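Local coordinates for protein Emp46p (Saccharomyces cerevisiae, PDB 2A6V) that acts as a calcium-independent cargo receptor whose lectin-like carbohydrate recognition domain binds potassium, and is involved in the secretion of glycoproteins, at residues L100-L114 / V125-I138. Sequence-based numbering, arbitrary orientation.
Sequences LFGGSSKKFNGLMIL and VTAYLNDGTKDLDI. With K (potassium ion), chain C.
In the beta sandwich of this legume-like lectin domain, strands 111-114 and 125-131 are antiparallel neighbours, and the loops beside them fold over the face carrying Met112, Leu114 and Tyr128. Backbone bonds pair Met112 with Tyr128 and Leu114 with Thr126. Gly110, at a chain corner, pairs with Asn130 using backbone angles that only glycine adopts comfortably. Slim, flexible Met112 puts CE 3.5 Å from Tyr128 CD2, while the CD1 methyl ending Ile138's longer branch lies 3.6 Å from Leu114 CD2. The flat Phe101 ring takes Leu114 CD1 over one face and Ile138 CG1 at its edge. Asn130 uses two parts of its side chain: CB sits over the Phe108 ring face, 3.7 Å from its centroid, a CH-pi contact, and ND2 donates to Lys134 O at 2.9 Å, bracing the 132-135 turn. Lys107 runs along this turn, CG 3.1 Å from Gly132 O, and bends at chi3 (-58°) and chi4 (-56°), turning NZ back into a salt bridge with Asp135 OD2 at 3.5 Å. Potassium joins strand to loop, with Glu139 and Ser141 completing its protein ligands: Tyr128 OH binds at 2.9 Å, the metal at the ring's edge, and Ile138 O at 2.6 Å.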
loop_
_atom_site.group_PDB
_atom_site.type_symbol
_atom_site.label_atom_id
_atom_site.label_comp_id
_atom_site.label_asym_id
_atom_site.label_seq_id
_atom_site.Cartn_x
_atom_site.Cartn_y
_atom_site.Cartn_z
ATOM N N LEU A 100 10.022 7.870 3.880
ATOM C CA LEU A 100 8.903 8.100 2.983
ATOM C C LEU A 100 7.654 7.331 3.454
ATOM O O LEU A 100 7.585 6.106 3.376
ATOM C CB LEU A 100 9.310 7.674 1.567
ATOM C CG LEU A 100 8.383 8.071 0.429
ATOM C CD1 LEU A 100 8.105 9.577 0.377
ATOM C CD2 LEU A 100 8.988 7.584 -0.887
ATOM N N PHE A 101 6.693 8.072 3.999
ATOM C CA PHE A 101 5.424 7.530 4.524
ATOM C C PHE A 101 5.544 6.312 5.412
ATOM O O PHE A 101 4.755 5.390 5.349
ATOM C CB PHE A 101 4.397 7.422 3.378
ATOM C CG PHE A 101 4.042 8.763 2.839
ATOM C CD1 PHE A 101 3.134 9.546 3.506
ATOM C CD2 PHE A 101 4.722 9.292 1.729
ATOM C CE1 PHE A 101 2.832 10.813 3.073
ATOM C CE2 PHE A 101 4.452 10.566 1.299
ATOM C CZ PHE A 101 3.491 11.336 1.970
ATOM N N GLY A 102 6.569 6.328 6.261
ATOM C CA GLY A 102 6.819 5.255 7.196
ATOM C C GLY A 102 7.272 3.941 6.581
ATOM O O GLY A 102 7.322 2.922 7.264
ATOM N N GLY A 103 7.612 3.940 5.310
ATOM C CA GLY A 103 7.762 2.699 4.588
ATOM C C GLY A 103 9.042 2.446 3.816
ATOM O O GLY A 103 9.386 1.289 3.570
ATOM N N SER A 104 9.721 3.505 3.410
ATOM C CA SER A 104 10.829 3.378 2.467
ATOM C C SER A 104 11.788 4.555 2.579
ATOM O O SER A 104 11.430 5.638 3.030
ATOM C CB SER A 104 10.246 3.349 1.048
ATOM O OG SER A 104 11.255 3.180 0.056
ATOM N N SER A 105 13.011 4.362 2.099
ATOM C CA SER A 105 13.871 5.463 1.715
ATOM C C SER A 105 13.204 6.292 0.619
ATOM O O SER A 105 12.402 5.774 -0.166
ATOM C CB SER A 105 15.182 4.888 1.171
ATOM O OG SER A 105 16.007 5.885 0.651
ATOM N N LYS A 106 13.547 7.567 0.530
ATOM C CA LYS A 106 13.139 8.402 -0.584
ATOM C C LYS A 106 13.687 7.840 -1.899
ATOM O O LYS A 106 13.088 8.015 -2.967
ATOM C CB LYS A 106 13.627 9.841 -0.387
ATOM C CG LYS A 106 12.904 10.568 0.737
ATOM C CD LYS A 106 13.082 12.090 0.694
ATOM C CE LYS A 106 14.467 12.520 1.102
ATOM N NZ LYS A 106 14.549 14.002 1.280
ATOM N N LYS A 107 14.833 7.166 -1.816
ATOM C CA LYS A 107 15.421 6.498 -2.962
ATOM C C LYS A 107 15.045 5.014 -2.942
ATOM O O LYS A 107 15.490 4.242 -2.083
ATOM C CB LYS A 107 16.948 6.674 -2.961
ATOM C CG LYS A 107 17.611 6.213 -4.255
ATOM C CD LYS A 107 19.151 6.280 -4.187
ATOM C CE LYS A 107 19.678 7.670 -3.890
ATOM N NZ LYS A 107 19.199 8.701 -4.849
ATOM N N PHE A 108 14.186 4.627 -3.876
ATOM C CA PHE A 108 13.707 3.251 -3.954
ATOM C C PHE A 108 13.468 2.889 -5.413
ATOM O O PHE A 108 13.448 3.751 -6.288
ATOM C CB PHE A 108 12.431 3.064 -3.112
ATOM C CG PHE A 108 11.228 3.787 -3.652
ATOM C CD1 PHE A 108 10.328 3.157 -4.509
ATOM C CD2 PHE A 108 10.995 5.097 -3.308
ATOM C CE1 PHE A 108 9.225 3.855 -5.007
ATOM C CE2 PHE A 108 9.910 5.786 -3.796
ATOM C CZ PHE A 108 9.017 5.168 -4.644
ATOM N N ASN A 109 13.318 1.598 -5.643
ATOM C CA ASN A 109 13.088 1.051 -6.953
ATOM C C ASN A 109 11.746 0.352 -6.921
ATOM O O ASN A 109 11.592 -0.734 -6.358
ATOM C CB ASN A 109 14.202 0.072 -7.311
ATOM C CG ASN A 109 14.267 -0.203 -8.783
ATOM O OD1 ASN A 109 13.242 -0.307 -9.467
ATOM N ND2 ASN A 109 15.494 -0.306 -9.299
ATOM N N GLY A 110 10.749 1.006 -7.480
ATOM C CA GLY A 110 9.437 0.414 -7.523
ATOM C C GLY A 110 8.322 1.410 -7.636
ATOM O O GLY A 110 8.494 2.503 -8.172
ATOM N N LEU A 111 7.173 1.009 -7.105
ATOM C CA LEU A 111 5.908 1.701 -7.245
ATOM C C LEU A 111 5.371 2.024 -5.869
ATOM O O LEU A 111 5.369 1.169 -4.983
ATOM C CB LEU A 111 4.924 0.812 -7.991
ATOM C CG LEU A 111 3.463 1.234 -8.018
ATOM C CD1 LEU A 111 3.243 2.546 -8.813
ATOM C CD2 LEU A 111 2.600 0.108 -8.587
ATOM N N MET A 112 4.979 3.278 -5.686
ATOM C CA MET A 112 4.330 3.746 -4.476
ATOM C C MET A 112 2.986 4.342 -4.869
ATOM O O MET A 112 2.938 5.318 -5.633
ATOM C CB MET A 112 5.180 4.823 -3.799
ATOM C CG MET A 112 4.589 5.332 -2.498
ATOM S SD MET A 112 5.396 6.733 -1.735
ATOM C CE MET A 112 4.985 8.010 -2.889
ATOM N N ILE A 113 1.905 3.825 -4.299
ATOM C CA ILE A 113 0.560 4.336 -4.495
ATOM C C ILE A 113 0.155 4.972 -3.181
ATOM O O ILE A 113 0.079 4.293 -2.146
ATOM C CB ILE A 113 -0.417 3.214 -4.915
ATOM C CG1 ILE A 113 0.070 2.574 -6.235
ATOM C CG2 ILE A 113 -1.828 3.752 -5.013
ATOM C CD1 ILE A 113 -0.759 1.389 -6.709
ATOM N N LEU A 114 -0.099 6.272 -3.197
ATOM C CA LEU A 114 -0.155 7.060 -2.007
ATOM C C LEU A 114 -1.513 7.706 -1.854
ATOM O O LEU A 114 -1.998 8.348 -2.784
ATOM C CB LEU A 114 0.928 8.130 -2.066
ATOM C CG LEU A 114 0.977 9.127 -0.938
ATOM C CD1 LEU A 114 1.265 8.486 0.411
ATOM C CD2 LEU A 114 2.043 10.163 -1.268
ATOM N N VAL A 125 -5.400 9.779 -4.568
ATOM C CA VAL A 125 -4.459 8.721 -4.849
ATOM C C VAL A 125 -3.472 9.275 -5.864
ATOM O O VAL A 125 -3.874 9.767 -6.916
ATOM C CB VAL A 125 -5.164 7.466 -5.451
ATOM C CG1 VAL A 125 -4.178 6.372 -5.755
ATOM C CG2 VAL A 125 -6.236 6.950 -4.533
ATOM N N THR A 126 -2.196 9.211 -5.554
ATOM C CA THR A 126 -1.128 9.545 -6.499
ATOM C C THR A 126 -0.159 8.400 -6.602
ATOM O O THR A 126 0.182 7.785 -5.582
ATOM C CB THR A 126 -0.405 10.860 -6.129
ATOM O OG1 THR A 126 -0.082 10.891 -4.723
ATOM C CG2 THR A 126 -1.318 12.062 -6.394
ATOM N N ALA A 127 0.220 8.047 -7.819
ATOM C CA ALA A 127 1.063 6.895 -8.088
ATOM C C ALA A 127 2.414 7.357 -8.606
ATOM O O ALA A 127 2.486 8.137 -9.565
ATOM C CB ALA A 127 0.377 5.970 -9.083
ATOM N N TYR A 128 3.477 6.871 -7.978
ATOM C CA TYR A 128 4.829 7.299 -8.278
ATOM C C TYR A 128 5.671 6.084 -8.623
ATOM O O TYR A 128 5.574 5.031 -7.991
ATOM C CB TYR A 128 5.444 7.956 -7.047
ATOM C CG TYR A 128 4.877 9.287 -6.663
ATOM C CD1 TYR A 128 5.524 10.461 -7.032
ATOM C CD2 TYR A 128 3.731 9.392 -5.886
ATOM C CE1 TYR A 128 5.031 11.690 -6.667
ATOM C CE2 TYR A 128 3.228 10.659 -5.502
ATOM C CZ TYR A 128 3.895 11.806 -5.926
ATOM O OH TYR A 128 3.420 13.058 -5.573
ATOM N N LEU A 129 6.552 6.247 -9.601
ATOM C CA LEU A 129 7.571 5.273 -9.915
ATOM C C LEU A 129 8.938 5.852 -9.598
ATOM O O LEU A 129 9.193 7.026 -9.843
ATOM C CB LEU A 129 7.498 4.936 -11.402
ATOM C CG LEU A 129 6.460 3.931 -11.838
ATOM C CD1 LEU A 129 6.333 3.960 -13.372
ATOM C CD2 LEU A 129 6.813 2.547 -11.350
ATOM N N ASN A 130 9.815 5.042 -9.029
ATOM C CA ASN A 130 11.202 5.423 -8.838
ATOM C C ASN A 130 12.056 4.250 -9.301
ATOM O O ASN A 130 11.680 3.107 -9.133
ATOM C CB ASN A 130 11.459 5.778 -7.368
ATOM C CG ASN A 130 12.773 6.509 -7.162
ATOM O OD1 ASN A 130 13.575 6.657 -8.094
ATOM N ND2 ASN A 130 13.005 6.979 -5.939
ATOM N N ASP A 131 13.182 4.555 -9.936
ATOM C CA ASP A 131 14.088 3.531 -10.458
ATOM C C ASP A 131 15.330 3.325 -9.605
ATOM O O ASP A 131 16.285 2.659 -10.031
ATOM C CB ASP A 131 14.491 3.873 -11.898
ATOM C CG ASP A 131 15.226 5.195 -12.013
ATOM O OD1 ASP A 131 15.558 5.824 -10.983
ATOM O OD2 ASP A 131 15.511 5.690 -13.119
ATOM N N GLY A 132 15.344 3.908 -8.409
ATOM C CA GLY A 132 16.412 3.669 -7.456
ATOM C C GLY A 132 17.594 4.619 -7.562
ATOM O O GLY A 132 18.502 4.541 -6.737
ATOM N N THR A 133 17.575 5.529 -8.534
ATOM C CA THR A 133 18.725 6.409 -8.807
ATOM C C THR A 133 18.587 7.800 -8.183
ATOM O O THR A 133 19.575 8.520 -8.059
ATOM C CB THR A 133 18.946 6.575 -10.330
ATOM O OG1 THR A 133 17.860 7.294 -10.919
ATOM C CG2 THR A 133 18.942 5.231 -11.059
ATOM N N LYS A 134 17.369 8.187 -7.806
ATOM C CA LYS A 134 17.133 9.525 -7.258
ATOM C C LYS A 134 16.183 9.491 -6.060
ATOM O O LYS A 134 15.435 8.529 -5.870
ATOM C CB LYS A 134 16.573 10.443 -8.351
ATOM C CG LYS A 134 16.968 11.907 -8.222
ATOM C CD LYS A 134 16.110 12.784 -9.129
ATOM C CE LYS A 134 16.620 14.216 -9.183
ATOM N NZ LYS A 134 15.671 15.127 -9.898
ATOM N N ASP A 135 16.253 10.542 -5.247
ATOM C CA ASP A 135 15.367 10.724 -4.103
ATOM C C ASP A 135 14.042 11.269 -4.600
ATOM O O ASP A 135 13.995 12.270 -5.321
ATOM C CB ASP A 135 15.938 11.752 -3.119
ATOM C CG ASP A 135 16.953 11.170 -2.157
ATOM O OD1 ASP A 135 17.427 11.953 -1.313
ATOM O OD2 ASP A 135 17.334 9.977 -2.135
ATOM N N LEU A 136 12.962 10.610 -4.217
ATOM C CA LEU A 136 11.630 11.122 -4.474
ATOM C C LEU A 136 11.338 12.203 -3.453
ATOM O O LEU A 136 11.271 11.907 -2.250
ATOM C CB LEU A 136 10.603 9.991 -4.348
ATOM C CG LEU A 136 9.183 10.229 -4.895
ATOM C CD1 LEU A 136 8.438 8.898 -5.034
ATOM C CD2 LEU A 136 8.350 11.148 -4.015
ATOM N N ASP A 137 11.184 13.440 -3.925
ATOM C CA ASP A 137 10.700 14.542 -3.098
ATOM C C ASP A 137 9.209 14.634 -3.350
ATOM O O ASP A 137 8.790 14.929 -4.460
ATOM C CB ASP A 137 11.384 15.875 -3.455
ATOM C CG ASP A 137 10.586 17.081 -2.980
ATOM O OD1 ASP A 137 10.067 17.079 -1.839
ATOM O OD2 ASP A 137 10.405 18.083 -3.689
ATOM N N ILE A 138 8.403 14.386 -2.329
ATOM C CA ILE A 138 6.973 14.211 -2.543
ATOM C C ILE A 138 6.352 15.461 -3.143
ATOM O O ILE A 138 5.387 15.366 -3.886
ATOM C CB ILE A 138 6.260 13.774 -1.228
ATOM C CG1 ILE A 138 4.861 13.235 -1.516
ATOM C CG2 ILE A 138 6.210 14.915 -0.241
ATOM C CD1 ILE A 138 4.860 12.026 -2.391
HETATM K K K C . 4.576 15.547 -6.383
HETATM O O HOH W 1 -2.073 11.278 -3.050
HETATM O O HOH W 2 2.341 17.025 -5.504
HETATM O O HOH W 3 3.824 16.490 -8.965
#